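Blr6230 protein (Bradyrhizobium diazoefficiens USDA 110, PDB 5NGG) probably hydrolyses beta-lactam antibiotics as a zinc-dependent subclass B3 metallo-beta-lactamase. Local coordinates at residues N99-H103 with L104-G108. Sequence-based numbering, arbitrary orientation.
With ZN (zinc ion), chain D; ZN (zinc ion), chain C.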
loop_
_atom_site.group_PDB
_atom_site.type_symbol
_atom_site.label_atom_id
_atom_site.label_comp_id
_atom_site.label_asym_id
_atom_site.label_seq_id
_atom_site.Cartn_x
_atom_site.Cartn_y
_atom_site.Cartn_z
ATOM N N ASN A 99 0.395 5.356 -5.482
ATOM C CA ASN A 99 0.979 4.069 -5.114
ATOM C C ASN A 99 1.640 4.166 -3.752
ATOM O O ASN A 99 2.340 5.147 -3.465
ATOM C CB ASN A 99 2.011 3.678 -6.175
ATOM C CG ASN A 99 2.595 2.240 -6.052
ATOM O OD1 ASN A 99 3.760 2.050 -6.410
ATOM N ND2 ASN A 99 1.816 1.247 -5.653
ATOM N N THR A 100 1.474 3.117 -2.953
ATOM C CA THR A 100 2.272 2.936 -1.731
ATOM C C THR A 100 3.654 2.381 -2.098
ATOM O O THR A 100 4.688 2.941 -1.743
ATOM C CB THR A 100 1.609 1.974 -0.730
ATOM O OG1 THR A 100 1.234 0.760 -1.391
ATOM C CG2 THR A 100 0.425 2.651 -0.039
ATOM N N HIS A 101 3.696 1.267 -2.823
ATOM C CA HIS A 101 4.996 0.714 -3.240
ATOM C C HIS A 101 4.832 -0.175 -4.460
ATOM O O HIS A 101 3.772 -0.737 -4.720
ATOM C CB HIS A 101 5.711 -0.014 -2.100
ATOM C CG HIS A 101 5.145 -1.362 -1.795
ATOM N ND1 HIS A 101 4.212 -1.595 -0.804
ATOM C CD2 HIS A 101 5.448 -2.575 -2.306
ATOM C CE1 HIS A 101 3.931 -2.885 -0.758
ATOM N NE2 HIS A 101 4.648 -3.505 -1.677
ATOM N N ALA A 102 5.924 -0.308 -5.199
ATOM C CA ALA A 102 5.882 -0.822 -6.565
ATOM C C ALA A 102 6.167 -2.325 -6.658
ATOM O O ALA A 102 7.153 -2.732 -7.253
ATOM C CB ALA A 102 6.856 -0.030 -7.413
ATOM N N HIS A 103 5.287 -3.145 -6.093
ATOM C CA HIS A 103 5.263 -4.595 -6.287
ATOM C C HIS A 103 3.970 -4.989 -6.979
ATOM O O HIS A 103 2.952 -4.306 -6.826
ATOM C CB HIS A 103 5.355 -5.349 -4.956
ATOM C CG HIS A 103 6.668 -5.232 -4.275
ATOM N ND1 HIS A 103 6.796 -5.450 -2.929
ATOM C CD2 HIS A 103 7.909 -4.959 -4.748
ATOM C CE1 HIS A 103 8.066 -5.322 -2.594
ATOM N NE2 HIS A 103 8.763 -5.022 -3.679
ATOM N N LEU A 104 4.024 -6.087 -7.731
ATOM C CA LEU A 104 2.909 -6.488 -8.610
ATOM C C LEU A 104 1.567 -6.668 -7.917
ATOM O O LEU A 104 0.548 -6.515 -8.557
ATOM C CB LEU A 104 3.232 -7.754 -9.391
ATOM C CG LEU A 104 3.055 -9.111 -8.727
ATOM C CD1 LEU A 104 3.060 -10.223 -9.777
ATOM C CD2 LEU A 104 4.113 -9.350 -7.680
ATOM N N ASP A 105 1.565 -7.012 -6.621
ATOM C CA ASP A 105 0.318 -7.172 -5.896
ATOM C C ASP A 105 -0.374 -5.852 -5.581
ATOM O O ASP A 105 -1.530 -5.862 -5.131
ATOM C CB ASP A 105 0.496 -8.050 -4.643
ATOM C CG ASP A 105 1.580 -7.602 -3.672
ATOM O OD1 ASP A 105 2.673 -7.158 -4.118
ATOM O OD2 ASP A 105 1.293 -7.747 -2.446
ATOM N N HIS A 106 0.302 -4.729 -5.848
ATOM C CA HIS A 106 -0.276 -3.394 -5.674
ATOM C C HIS A 106 -0.318 -2.575 -6.963
ATOM O O HIS A 106 -1.022 -1.570 -7.023
ATOM C CB HIS A 106 0.476 -2.631 -4.589
ATOM C CG HIS A 106 0.629 -3.443 -3.336
ATOM N ND1 HIS A 106 -0.449 -3.783 -2.547
ATOM C CD2 HIS A 106 1.682 -4.118 -2.837
ATOM C CE1 HIS A 106 -0.049 -4.612 -1.601
ATOM N NE2 HIS A 106 1.253 -4.825 -1.744
ATOM N N THR A 107 0.423 -2.990 -7.988
ATOM C CA THR A 107 0.560 -2.211 -9.229
ATOM C C THR A 107 -0.060 -2.874 -10.440
ATOM O O THR A 107 -0.002 -2.329 -11.542
ATOM C CB THR A 107 2.043 -2.029 -9.565
ATOM O OG1 THR A 107 2.574 -3.340 -9.781
ATOM C CG2 THR A 107 2.831 -1.341 -8.471
ATOM N N GLY A 108 -0.646 -4.055 -10.246
ATOM C CA GLY A 108 -1.069 -4.894 -11.352
ATOM C C GLY A 108 -2.102 -4.290 -12.273
ATOM O O GLY A 108 -2.199 -4.711 -13.424
HETATM ZN ZN ZN D . 5.305 -5.455 -1.493
HETATM ZN ZN ZN C . 2.115 -6.504 -0.930
HETATM O O HOH W 1 3.994 -6.740 -1.737
#
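The imidazoles of His-101 and His-106 meet obliquely, planes at 64°, with CD2 of His-106 3.2 Å from NE2 of His-101. Water 1 lies in plane at the edge of both the His-101 and His-103 rings, where each histidine points a ring nitrogen at the same zinc ion. His-101 binds it through NE2 and His-103 through ND1, 2.1 Å from the metal to His-103 ND1. Beyond the two segments, His-177 adds a third nitrogen, Cys-201 O accepts a hydrogen bond from His-101 ND1, which fixes the rotation of that ring, and Tyr-136 stacks on His-103. The second zinc takes His-106 NE2 at 2.1 Å and OD2 of Asp-105, with His-242 and one further atom from outside the segments, besides water 1. In Asp-105, CG sits between the backbone N and the carbonyl carbon (chi1 54°), which brings the carboxylate back over the turn: OD2 ligates, while OD1 accepts a hydrogen bond from water 1 at 2.8 Å. A carboxylate suits this place because its two oxygens can hold metal and water together. Water 1 bridges the zincs, which would be expected to make it more acidic.

Behind the metals, the carbonyl of N-cap His-103 starts the short helix 104-107. His-106 N donates to His-103 O at 2.9 Å (N-H...O 160°), and Thr-107 adds weak bonds to the same oxygen from N and from OG1. The threonine methyl CG2 packs 3.6 Å from CA of Ala-102, the centre of an inverse gamma turn, whose small methyl suits the packing against Leu-130 and Leu-131. Asn-99 ND2 donates to His-101 O at 2.9 Å and also to Asp-70, tying the loop down after strand 94-98. His-101, His-103, Asp-105 and His-106 form the HxHxDH motif of the metallo-beta-lactamase fold, whose first two histidines hold one zinc and whose aspartate and last histidine hold the other.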